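Local coordinates for protein diaminobutyrate-pyruvate transaminase and L-2,4-diaminobutyrate decarboxylase (Vibrio parahaemolyticus, PDB 2QMA) that probably uses pyridoxal 5'-phosphate to decarboxylate L-2,4-diaminobutyrate, in the C-terminal domain of a longer protein that also has a transaminase part, at residues L155-G161 with L336-K341; I162-G166 with S332-L336; F260-A266 with M289-G295; A296-A300 with H324-Y328. All coordinates share one frame; numbering follows the deposited sequence.

Interactions 1 and 2 are consecutive portions of one antiparallel pairing, strands 160-164 and 334-338; they share L336 and their centres lie about 15 Å apart. Strand 318-322 separates that pair from interaction 3, the parallel pair 258-265 and 290-295 of the same mixed sheet, and L336 CD1 packs on H292 CE1 at 3.8 Å. Interaction 4 joins the loops that follow strands 290-295 and 318-322. It probably hydrogen-bonds to interaction 2 (C333 O to H324 N, 3.2 Å) and to interaction 3 (A266 O to G298 N, 2.8 Å). It carries K325, the predicted pyridoxal phosphate lysine, unmodified here; G166 and D294 each approach its side chain to about 7 Å.

Interaction 1 of 4, residues L155-G161 with L336-K341; sequences LSEKADG and LLVNDK
L155 meets the second segment along two branches. With CG anti to the carbonyl carbon (chi1 -54°), its CD1 rests on L337 CB at 3.9 Å, the two leucine side chains crossing at about a right angle, and its CD2 lies beside the N339 amide. At S156 the backbone N donates to N339 OD1 over 2.9 Å, with an N-H...O angle of 170° and the donor almost in line with the acceptor's C=O bond. The other end of that amide is also held: N339 ND2 donates to the carbonyls of E314 and A316, so both ends fix its rotation. S156 to A159 form a type I beta turn closed by A159 N and S156 O. K158 O, within this turn, accepts a hydrogen bond from K341 N at 2.8 Å (169°). The K158 side chain runs alongside D340, and a water links K158 NZ to D340 OD2. Antiparallel pairing of strands 160-164 and 334-338, at one margin of the large mixed sheet of the pyridoxal-dependent decarboxylase domain, begins just beyond. D160 and V338 make the hydrogen-bonded pair, with D160 N to V338 O at 3.0 Å and the almost straight V338 N to D160 O at 2.8 Å. Just past the strand end, K341 CB touches D160 CB at 3.6 Å, while D160 OD1 is taken by Q143. G161 is the non-hydrogen-bonded partner of L337.

Interaction 2 of 4, residues I162-G166 with S332-L336; sequences IFTSG and SCGAL
I162 and L336 open the backbone bonding as a hydrogen-bonded antiparallel pair: I162 N donates to L336 O at 3.1 Å, and L336 N returns a bond to I162 O. T164 N reaches G334 O at 2.8 Å, though from 50° above the carbonyl plane and therefore not along a lone pair. The reverse bond, G334 N to T164 O, is weak at 3.4 Å, and a water spans the same two atoms, donating to T164 O and accepting from G334 N. Contacts of the CA-H...O kind, A335 CA to I162 O and F163 CA to G334 O, fill in between. These strands, 160-164 and 334-338, belong to the large mixed sheet of the decarboxylase domain; after the first of them the chain turns into helix 167-187, with G166 as its N-cap. T164 OG1 accepts from G166 N in an ST turn and is also hydrogen-bonded to S170 OG; S332 OG is hydrogen-bonded to D376 OD2. Around the F163 ring, G334 O approaches CD2 obliquely at 3.3 Å, and A335 CB lies over one face. C333 SG makes a sulfur-aromatic contact at the ring edge, 89° off the normal and 3.9 Å from F163 CE2. It stands anti to the backbone N (chi1 -164°), which places the sulfur at that edge. On the other sheet face I162 CD1 packs beside L336 CB at 4.0 Å. S332 CB abuts S165 O.

Interaction 3 of 4, residues F260-A266 with M289-G295; sequences FAIVGTA and MWMHVDG
V263 CG1 touches D294 CB at 4.2 Å, a diagonal contact on one face of two parallel strands. The same CB is also near G264 O. D294 CG stands anti to the backbone N (chi1 -179°), which points the carboxylate away from that N, toward N171 and a water. OD1 accepts from A296 N, two residues on, as in an Asx turn. OD2 takes two partners: N171 ND2 from helix 167-187, and the water at 2.7 Å, which also donates to T265 OG1 at 2.9 Å. The strand axes 260-265 and 290-295 run 27° apart. Six backbone bonds of 2.8 to 3.0 Å between N and O join the chains, from W290 N to F260 O through to A266 N to D294 O. Strand 258-265, helix 277-287 and strand 290-295 form a beta-alpha-beta unit, and the opposite sheet face meets that helix. There M289 and M291, both selenomethionine in this crystal, meet one methyl: M289, bent at chi3, sets its CE against I262 CG2 at 3.9 Å, and M291 CB lies on the same CG2. On the D294 face, H292 is held at both ring nitrogens, ND1 by S318 and NE2 by N171. N171 ties the two side chains together through one amide, OD1 to H292 NE2 and ND2 to D294 OD2. With both carboxylate oxygens held in a buried setting, and the side chain about 7 Å from that of K325, D294 is consistent with the aspartate that faces the cofactor's pyridine nitrogen in fold-type I relatives.

Interaction 4 of 4, residues A296-A300 with H324-Y328; sequences AYGGA and HKLFY
K325 passes across A296 with its aliphatic stem: CD comes to 3.4 Å from A296 O, with A296 CB also near CD. The chain is extended as far as CE and then bends at chi4 (74°), which turns NZ toward a salt bridge with D322. K325 is the lysine predicted to carry pyridoxal phosphate, although no cofactor is attached here. L326 N donates to a water 2.9 Å away, and that water lies within bonding distance of both A296 O and Y297 O, so the water bridges the two loops. The L326 side chain lies between A300 and Y297: CB touches A300 CB at 3.6 Å, and CD2 lies 3.6 Å from Y297 O and obliquely against the Y297 ring. CG anti to the backbone N (chi1 -153°) takes the branch that way. F327 receives A300 CB over one face of its ring in a CH-pi contact, 4.1 Å from the centroid and 29° off the normal. K325 to Y328 form a type I beta turn, closed by Y328 N to K325 O at 3.1 Å, which brings L326 and F327 round to A300 together. Around the pair, helix 389-411 packs on A300 through Y396 and on L326 through L399, F327 packs on V321 of strand 318-322, and the Y328 ring meets F23 of the second subunit edge-to-face.

Interaction 1 of 4, residues L155-G161 with L336-K341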
loop_
_atom_site.group_PDB
_atom_site.type_symbol
_atom_site.label_atom_id
_atom_site.label_comp_id
_atom_site.label_asym_id
_atom_site.label_seq_id
_atom_site.Cartn_x
_atom_site.Cartn_y
_atom_site.Cartn_z
ATOM N N LEU A 155 24.509 5.636 6.238
ATOM C CA LEU A 155 24.768 5.222 4.872
ATOM C C LEU A 155 25.646 6.240 4.141
ATOM O O LEU A 155 25.809 7.366 4.623
ATOM C CB LEU A 155 23.436 5.014 4.114
ATOM C CG LEU A 155 22.394 4.065 4.754
ATOM C CD1 LEU A 155 21.117 4.021 3.910
ATOM C CD2 LEU A 155 22.929 2.650 4.951
ATOM N N SER A 156 26.229 5.829 3.009
ATOM C CA SER A 156 27.158 6.666 2.195
ATOM C C SER A 156 26.537 7.925 1.602
ATOM O O SER A 156 25.299 8.123 1.630
ATOM C CB SER A 156 27.817 5.851 1.031
ATOM O OG SER A 156 26.947 5.564 -0.104
ATOM N N GLU A 157 27.405 8.763 1.021
ATOM C CA GLU A 157 26.964 9.988 0.356
ATOM C C GLU A 157 25.973 9.698 -0.779
ATOM O O GLU A 157 25.110 10.510 -1.079
ATOM C CB GLU A 157 28.159 10.785 -0.157
ATOM C CG GLU A 157 28.980 11.383 0.991
ATOM C CD GLU A 157 29.885 12.517 0.555
ATOM O OE1 GLU A 157 29.948 12.801 -0.669
ATOM O OE2 GLU A 157 30.516 13.134 1.439
ATOM N N LYS A 158 26.066 8.506 -1.356
ATOM C CA LYS A 158 25.213 8.140 -2.493
ATOM C C LYS A 158 23.856 7.524 -2.145
ATOM O O LYS A 158 23.101 7.133 -3.059
ATOM C CB LYS A 158 25.997 7.219 -3.427
ATOM C CG LYS A 158 27.338 7.806 -3.790
ATOM C CD LYS A 158 27.771 7.318 -5.145
ATOM C CE LYS A 158 29.045 6.483 -5.052
ATOM N NZ LYS A 158 29.626 6.337 -6.415
ATOM N N ALA A 159 23.528 7.458 -0.855
ATOM C CA ALA A 159 22.373 6.679 -0.433
ATOM C C ALA A 159 21.059 7.394 -0.791
ATOM O O ALA A 159 21.044 8.625 -1.002
ATOM C CB ALA A 159 22.458 6.383 1.010
ATOM N N ASP A 160 19.983 6.621 -0.887
ATOM C CA ASP A 160 18.637 7.175 -1.103
ATOM C C ASP A 160 17.642 6.106 -0.679
ATOM O O ASP A 160 18.046 5.037 -0.215
ATOM C CB ASP A 160 18.451 7.617 -2.572
ATOM C CG ASP A 160 17.293 8.599 -2.774
ATOM O OD1 ASP A 160 16.628 9.022 -1.778
ATOM O OD2 ASP A 160 17.087 8.957 -3.971
ATOM N N GLY A 161 16.341 6.386 -0.810
ATOM C CA GLY A 161 15.337 5.444 -0.404
ATOM C C GLY A 161 14.005 5.855 -0.991
ATOM O O GLY A 161 13.900 6.907 -1.642
ATOM N N LEU A 336 12.414 1.382 1.757
ATOM C CA LEU A 336 13.576 0.653 1.363
ATOM C C LEU A 336 14.679 1.651 1.144
ATOM O O LEU A 336 14.542 2.567 0.314
ATOM C CB LEU A 336 13.309 -0.065 0.064
ATOM C CG LEU A 336 14.555 -0.894 -0.357
ATOM C CD1 LEU A 336 14.604 -2.243 0.435
ATOM C CD2 LEU A 336 14.569 -1.069 -1.844
ATOM N N LEU A 337 15.795 1.454 1.850
ATOM C CA LEU A 337 16.961 2.327 1.681
ATOM C C LEU A 337 18.015 1.590 0.877
ATOM O O LEU A 337 18.156 0.339 0.971
ATOM C CB LEU A 337 17.554 2.731 3.038
ATOM C CG LEU A 337 16.536 3.267 4.069
ATOM C CD1 LEU A 337 17.293 3.557 5.366
ATOM C CD2 LEU A 337 15.814 4.548 3.544
ATOM N N VAL A 338 18.740 2.350 0.080
ATOM C CA VAL A 338 19.870 1.806 -0.641
ATOM C C VAL A 338 21.129 2.651 -0.423
ATOM O O VAL A 338 21.052 3.885 -0.294
ATOM C CB VAL A 338 19.615 1.600 -2.215
ATOM C CG1 VAL A 338 18.418 0.593 -2.471
ATOM C CG2 VAL A 338 19.484 2.927 -2.959
ATOM N N ASN A 339 22.268 1.977 -0.348
ATOM C CA ASN A 339 23.517 2.665 -0.149
ATOM C C ASN A 339 23.980 3.418 -1.391
ATOM O O ASN A 339 24.685 4.433 -1.287
ATOM C CB ASN A 339 24.620 1.702 0.349
ATOM C CG ASN A 339 25.158 2.099 1.728
ATOM O OD1 ASN A 339 25.372 3.296 2.005
ATOM N ND2 ASN A 339 25.402 1.094 2.599
ATOM N N ASP A 340 23.546 2.960 -2.562
ATOM C CA ASP A 340 23.973 3.649 -3.829
ATOM C C ASP A 340 22.746 3.842 -4.706
ATOM O O ASP A 340 22.254 2.893 -5.315
ATOM C CB ASP A 340 25.017 2.787 -4.552
ATOM C CG ASP A 340 25.625 3.482 -5.747
ATOM O OD1 ASP A 340 25.002 4.439 -6.280
ATOM O OD2 ASP A 340 26.726 3.067 -6.165
ATOM N N LYS A 341 22.219 5.046 -4.717
ATOM C CA LYS A 341 21.012 5.349 -5.501
ATOM C C LYS A 341 21.107 5.017 -7.002
ATOM O O LYS A 341 20.062 4.881 -7.677
ATOM C CB LYS A 341 20.601 6.809 -5.301
ATOM C CG LYS A 341 21.564 7.799 -5.931
ATOM C CD LYS A 341 21.123 9.154 -5.463
ATOM C CE LYS A 341 22.204 10.173 -5.643
ATOM N NZ LYS A 341 21.766 11.433 -4.951
HETATM O O HOH W 1 22.678 10.599 -1.983
HETATM O O HOH W 2 27.981 4.461 -7.849
#

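Interaction 2 of 4, residues I162-G166 with S332-L336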
loop_
_atom_site.group_PDB
_atom_site.type_symbol
_atom_site.label_atom_id
_atom_site.label_comp_id
_atom_site.label_asym_id
_atom_site.label_seq_id
_atom_site.Cartn_x
_atom_site.Cartn_y
_atom_site.Cartn_z
ATOM N N ILE A 162 12.991 5.029 -0.769
ATOM C CA ILE A 162 11.620 5.399 -1.085
ATOM C C ILE A 162 10.704 4.668 -0.151
ATOM O O ILE A 162 10.975 3.522 0.247
ATOM C CB ILE A 162 11.097 4.906 -2.440
ATOM C CG1 ILE A 162 12.081 4.010 -3.151
ATOM C CG2 ILE A 162 10.190 6.010 -3.189
ATOM C CD1 ILE A 162 11.928 2.652 -2.534
ATOM N N PHE A 163 9.551 5.264 0.093
ATOM C CA PHE A 163 8.584 4.639 0.966
ATOM C C PHE A 163 7.831 3.580 0.201
ATOM O O PHE A 163 7.563 3.748 -0.980
ATOM C CB PHE A 163 7.626 5.681 1.545
ATOM C CG PHE A 163 8.085 6.254 2.848
ATOM C CD1 PHE A 163 9.211 7.086 2.906
ATOM C CD2 PHE A 163 7.398 5.929 4.038
ATOM C CE1 PHE A 163 9.627 7.630 4.146
ATOM C CE2 PHE A 163 7.782 6.485 5.284
ATOM C CZ PHE A 163 8.906 7.318 5.338
ATOM N N THR A 164 7.528 2.488 0.881
ATOM C CA THR A 164 6.856 1.336 0.294
ATOM C C THR A 164 5.630 0.988 1.184
ATOM O O THR A 164 5.422 1.584 2.250
ATOM C CB THR A 164 7.784 0.095 0.282
ATOM O OG1 THR A 164 8.028 -0.294 1.643
ATOM C CG2 THR A 164 9.097 0.378 -0.450
ATOM N N SER A 165 4.838 0.011 0.766
ATOM C CA SER A 165 3.730 -0.480 1.599
ATOM C C SER A 165 4.142 -1.273 2.864
ATOM O O SER A 165 3.299 -1.549 3.730
ATOM C CB SER A 165 2.822 -1.336 0.764
ATOM O OG SER A 165 3.530 -2.495 0.406
ATOM N N GLY A 166 5.409 -1.642 2.982
ATOM C CA GLY A 166 5.880 -2.264 4.210
ATOM C C GLY A 166 6.923 -3.313 3.902
ATOM O O GLY A 166 7.423 -3.360 2.781
ATOM N N SER A 332 -0.158 1.589 6.250
ATOM C CA SER A 332 1.209 1.172 5.884
ATOM C C SER A 332 2.215 2.268 6.157
ATOM O O SER A 332 1.903 3.479 6.087
ATOM C CB SER A 332 1.260 0.898 4.375
ATOM O OG SER A 332 0.537 1.936 3.682
ATOM N N CYS A 333 3.448 1.867 6.451
ATOM C CA CYS A 333 4.505 2.856 6.614
ATOM C C CYS A 333 5.780 2.028 6.620
ATOM O O CYS A 333 6.138 1.460 7.651
ATOM C CB CYS A 333 4.324 3.641 7.912
ATOM S SG CYS A 333 5.278 5.182 8.014
ATOM N N GLY A 334 6.427 1.918 5.466
ATOM C CA GLY A 334 7.740 1.236 5.407
ATOM C C GLY A 334 8.617 1.934 4.381
ATOM O O GLY A 334 8.141 2.778 3.641
ATOM N N ALA A 335 9.897 1.605 4.322
ATOM C CA ALA A 335 10.758 2.190 3.248
ATOM C C ALA A 335 11.818 1.180 2.906
ATOM O O ALA A 335 12.103 0.280 3.687
ATOM C CB ALA A 335 11.428 3.445 3.716
ATOM N N LEU A 336 12.414 1.382 1.757
ATOM C CA LEU A 336 13.576 0.653 1.363
ATOM C C LEU A 336 14.679 1.651 1.144
ATOM O O LEU A 336 14.542 2.567 0.314
ATOM C CB LEU A 336 13.309 -0.065 0.064
ATOM C CG LEU A 336 14.555 -0.894 -0.357
ATOM C CD1 LEU A 336 14.604 -2.243 0.435
ATOM C CD2 LEU A 336 14.569 -1.069 -1.844
HETATM O O HOH W 3 4.632 3.628 3.544
#

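Interaction 3 of 4, residues F260-A266 with M289-G295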
loop_
_atom_site.group_PDB
_atom_site.type_symbol
_atom_site.label_atom_id
_atom_site.label_comp_id
_atom_site.label_asym_id
_atom_site.label_seq_id
_atom_site.Cartn_x
_atom_site.Cartn_y
_atom_site.Cartn_z
ATOM N N PHE A 260 24.221 -14.681 -5.298
ATOM C CA PHE A 260 24.330 -13.266 -5.681
ATOM C C PHE A 260 23.783 -12.317 -4.629
ATOM O O PHE A 260 24.002 -11.101 -4.696
ATOM C CB PHE A 260 23.575 -13.018 -7.011
ATOM C CG PHE A 260 22.061 -13.022 -6.890
ATOM C CD1 PHE A 260 21.355 -11.827 -6.729
ATOM C CD2 PHE A 260 21.354 -14.213 -6.926
ATOM C CE1 PHE A 260 19.931 -11.822 -6.632
ATOM C CE2 PHE A 260 19.972 -14.237 -6.810
ATOM C CZ PHE A 260 19.243 -13.028 -6.675
ATOM N N ALA A 261 23.011 -12.862 -3.682
ATOM C CA ALA A 261 22.468 -12.021 -2.636
ATOM C C ALA A 261 22.387 -12.772 -1.324
ATOM O O ALA A 261 22.156 -13.990 -1.307
ATOM C CB ALA A 261 21.027 -11.529 -2.988
ATOM N N ILE A 262 22.446 -12.005 -0.248
ATOM C CA ILE A 262 22.388 -12.653 1.088
ATOM C C ILE A 262 21.504 -11.805 1.968
ATOM O O ILE A 262 21.662 -10.585 1.993
ATOM C CB ILE A 262 23.818 -12.853 1.728
ATOM C CG1 ILE A 262 23.658 -13.609 3.065
ATOM C CG2 ILE A 262 24.553 -11.527 1.898
ATOM C CD1 ILE A 262 24.944 -14.394 3.508
ATOM N N VAL A 263 20.591 -12.441 2.708
ATOM C CA VAL A 263 19.720 -11.681 3.556
ATOM C C VAL A 263 20.196 -11.755 5.017
ATOM O O VAL A 263 20.265 -12.863 5.598
ATOM C CB VAL A 263 18.236 -12.133 3.412
ATOM C CG1 VAL A 263 17.347 -11.395 4.389
ATOM C CG2 VAL A 263 17.746 -11.895 1.955
ATOM N N GLY A 264 20.517 -10.592 5.593
ATOM C CA GLY A 264 20.787 -10.516 7.036
ATOM C C GLY A 264 19.519 -10.084 7.752
ATOM O O GLY A 264 18.928 -9.075 7.381
ATOM N N THR A 265 19.080 -10.808 8.768
ATOM C CA THR A 265 17.760 -10.439 9.383
ATOM C C THR A 265 18.071 -9.695 10.694
ATOM O O THR A 265 18.805 -10.231 11.526
ATOM C CB THR A 265 16.802 -11.676 9.581
ATOM O OG1 THR A 265 16.554 -12.289 8.298
ATOM C CG2 THR A 265 15.448 -11.276 10.183
ATOM N N ALA A 266 17.602 -8.453 10.831
ATOM C CA ALA A 266 17.763 -7.681 12.060
ATOM C C ALA A 266 16.447 -7.724 12.816
ATOM O O ALA A 266 15.619 -6.823 12.698
ATOM C CB ALA A 266 18.265 -6.175 11.784
HETATM N N MSE A 289 28.545 -10.316 -3.526
HETATM C CA MSE A 289 27.056 -10.388 -3.401
HETATM C C MSE A 289 26.473 -9.077 -2.916
HETATM O O MSE A 289 27.151 -8.231 -2.326
HETATM C CB MSE A 289 26.595 -11.521 -2.416
HETATM C CG MSE A 289 27.268 -12.901 -2.627
HETATM SE SE MSE A 289 26.724 -14.266 -1.390
HETATM C CE MSE A 289 27.470 -13.506 0.239
ATOM N N TRP A 290 25.172 -8.957 -3.132
ATOM C CA TRP A 290 24.318 -7.906 -2.552
ATOM C C TRP A 290 23.810 -8.343 -1.159
ATOM O O TRP A 290 23.140 -9.374 -1.045
ATOM C CB TRP A 290 23.115 -7.806 -3.482
ATOM C CG TRP A 290 22.145 -6.766 -3.172
ATOM C CD1 TRP A 290 21.236 -6.745 -2.115
ATOM C CD2 TRP A 290 21.889 -5.587 -3.949
ATOM N NE1 TRP A 290 20.476 -5.596 -2.188
ATOM C CE2 TRP A 290 20.838 -4.879 -3.300
ATOM C CE3 TRP A 290 22.457 -5.050 -5.114
ATOM C CZ2 TRP A 290 20.356 -3.638 -3.772
ATOM C CZ3 TRP A 290 21.972 -3.848 -5.587
ATOM C CH2 TRP A 290 20.940 -3.146 -4.919
HETATM N N MSE A 291 24.081 -7.546 -0.121
HETATM C CA MSE A 291 23.532 -7.828 1.183
HETATM C C MSE A 291 22.311 -6.970 1.352
HETATM O O MSE A 291 22.387 -5.728 1.289
HETATM C CB MSE A 291 24.487 -7.543 2.342
HETATM C CG MSE A 291 23.673 -7.771 3.718
HETATM SE SE MSE A 291 24.800 -7.577 5.298
HETATM C CE MSE A 291 25.075 -5.661 5.301
ATOM N N HIS A 292 21.202 -7.648 1.566
ATOM C CA HIS A 292 19.932 -6.993 1.874
ATOM C C HIS A 292 19.688 -7.209 3.360
ATOM O O HIS A 292 19.694 -8.365 3.839
ATOM C CB HIS A 292 18.763 -7.535 1.000
ATOM C CG HIS A 292 17.421 -7.029 1.462
ATOM N ND1 HIS A 292 16.993 -5.736 1.244
ATOM C CD2 HIS A 292 16.436 -7.634 2.187
ATOM C CE1 HIS A 292 15.812 -5.558 1.811
ATOM N NE2 HIS A 292 15.430 -6.702 2.356
ATOM N N VAL A 293 19.453 -6.118 4.098
ATOM C CA VAL A 293 19.149 -6.245 5.543
ATOM C C VAL A 293 17.634 -6.176 5.756
ATOM O O VAL A 293 17.016 -5.162 5.450
ATOM C CB VAL A 293 19.877 -5.199 6.420
ATOM C CG1 VAL A 293 19.330 -5.325 7.906
ATOM C CG2 VAL A 293 21.398 -5.399 6.355
ATOM N N ASP A 294 17.026 -7.254 6.254
ATOM C CA ASP A 294 15.621 -7.186 6.588
ATOM C C ASP A 294 15.497 -6.634 8.030
ATOM O O ASP A 294 15.554 -7.391 9.036
ATOM C CB ASP A 294 14.944 -8.561 6.430
ATOM C CG ASP A 294 13.426 -8.534 6.764
ATOM O OD1 ASP A 294 12.900 -7.475 7.179
ATOM O OD2 ASP A 294 12.767 -9.602 6.630
ATOM N N GLY A 295 15.304 -5.327 8.154
ATOM C CA GLY A 295 15.168 -4.793 9.497
ATOM C C GLY A 295 13.766 -4.415 9.861
ATOM O O GLY A 295 13.588 -3.500 10.654
HETATM O O HOH W 4 14.041 -12.009 6.913
#

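Interaction 4 of 4, residues A296-A300 with H324-Y328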
loop_
_atom_site.group_PDB
_atom_site.type_symbol
_atom_site.label_atom_id
_atom_site.label_comp_id
_atom_site.label_asym_id
_atom_site.label_seq_id
_atom_site.Cartn_x
_atom_site.Cartn_y
_atom_site.Cartn_z
ATOM N N ALA A 296 12.789 -5.130 9.297
ATOM C CA ALA A 296 11.372 -4.815 9.498
ATOM C C ALA A 296 11.066 -4.726 10.998
ATOM O O ALA A 296 10.456 -3.748 11.424
ATOM C CB ALA A 296 10.451 -5.811 8.745
ATOM N N TYR A 297 11.559 -5.684 11.784
ATOM C CA TYR A 297 11.438 -5.671 13.230
ATOM C C TYR A 297 12.498 -4.803 13.970
ATOM O O TYR A 297 12.173 -3.742 14.507
ATOM C CB TYR A 297 11.396 -7.121 13.732
ATOM C CG TYR A 297 11.204 -7.350 15.236
ATOM C CD1 TYR A 297 10.886 -6.292 16.134
ATOM C CD2 TYR A 297 11.303 -8.653 15.757
ATOM C CE1 TYR A 297 10.705 -6.548 17.530
ATOM C CE2 TYR A 297 11.120 -8.911 17.127
ATOM C CZ TYR A 297 10.835 -7.862 18.002
ATOM O OH TYR A 297 10.667 -8.193 19.318
ATOM N N GLY A 298 13.762 -5.225 13.954
ATOM C CA GLY A 298 14.803 -4.643 14.804
ATOM C C GLY A 298 15.532 -3.437 14.238
ATOM O O GLY A 298 16.428 -2.875 14.881
ATOM N N GLY A 299 15.141 -3.018 13.040
ATOM C CA GLY A 299 15.692 -1.798 12.446
ATOM C C GLY A 299 15.502 -0.616 13.381
ATOM O O GLY A 299 16.359 0.257 13.420
ATOM N N ALA A 300 14.411 -0.629 14.166
ATOM C CA ALA A 300 14.113 0.469 15.124
ATOM C C ALA A 300 15.209 0.683 16.167
ATOM O O ALA A 300 15.377 1.797 16.697
ATOM C CB ALA A 300 12.721 0.259 15.811
ATOM N N HIS A 324 5.596 0.655 10.731
ATOM C CA HIS A 324 4.372 0.208 11.325
ATOM C C HIS A 324 4.582 -1.000 12.198
ATOM O O HIS A 324 3.629 -1.650 12.587
ATOM C CB HIS A 324 3.238 0.004 10.293
ATOM C CG HIS A 324 3.570 -0.942 9.186
ATOM N ND1 HIS A 324 3.815 -2.287 9.390
ATOM C CD2 HIS A 324 3.625 -0.752 7.850
ATOM C CE1 HIS A 324 4.024 -2.879 8.228
ATOM N NE2 HIS A 324 3.927 -1.966 7.278
ATOM N N LYS A 325 5.838 -1.309 12.495
ATOM C CA LYS A 325 6.136 -2.251 13.554
ATOM C C LYS A 325 6.606 -1.451 14.802
ATOM O O LYS A 325 5.790 -0.784 15.477
ATOM C CB LYS A 325 7.117 -3.353 13.085
ATOM C CG LYS A 325 6.468 -4.369 12.120
ATOM C CD LYS A 325 7.488 -5.316 11.511
ATOM C CE LYS A 325 6.868 -6.545 10.885
ATOM N NZ LYS A 325 6.158 -6.404 9.587
ATOM N N LEU A 326 7.899 -1.477 15.094
ATOM C CA LEU A 326 8.370 -0.950 16.359
ATOM C C LEU A 326 8.465 0.580 16.387
ATOM O O LEU A 326 8.667 1.178 17.449
ATOM C CB LEU A 326 9.726 -1.590 16.659
ATOM C CG LEU A 326 10.303 -1.797 18.047
ATOM C CD1 LEU A 326 9.316 -2.298 19.105
ATOM C CD2 LEU A 326 11.587 -2.680 17.915
ATOM N N PHE A 327 8.294 1.232 15.238
ATOM C CA PHE A 327 8.183 2.714 15.234
ATOM C C PHE A 327 6.751 3.226 15.521
ATOM O O PHE A 327 6.504 4.444 15.554
ATOM C CB PHE A 327 8.606 3.299 13.898
ATOM C CG PHE A 327 10.104 3.233 13.594
ATOM C CD1 PHE A 327 10.925 4.360 13.757
ATOM C CD2 PHE A 327 10.659 2.076 13.026
ATOM C CE1 PHE A 327 12.295 4.321 13.401
ATOM C CE2 PHE A 327 11.997 2.019 12.688
ATOM C CZ PHE A 327 12.823 3.151 12.859
ATOM N N TYR A 328 5.818 2.295 15.707
ATOM C CA TYR A 328 4.423 2.603 16.097
ATOM C C TYR A 328 3.563 3.395 15.107
ATOM O O TYR A 328 2.512 3.929 15.480
ATOM C CB TYR A 328 4.436 3.358 17.424
ATOM C CG TYR A 328 5.230 2.653 18.493
ATOM C CD1 TYR A 328 4.790 1.432 19.026
ATOM C CD2 TYR A 328 6.368 3.252 19.045
ATOM C CE1 TYR A 328 5.491 0.792 20.056
ATOM C CE2 TYR A 328 7.084 2.611 20.110
ATOM C CZ TYR A 328 6.632 1.375 20.581
ATOM O OH TYR A 328 7.314 0.735 21.586
HETATM O O HOH W 5 10.253 -1.922 13.392
#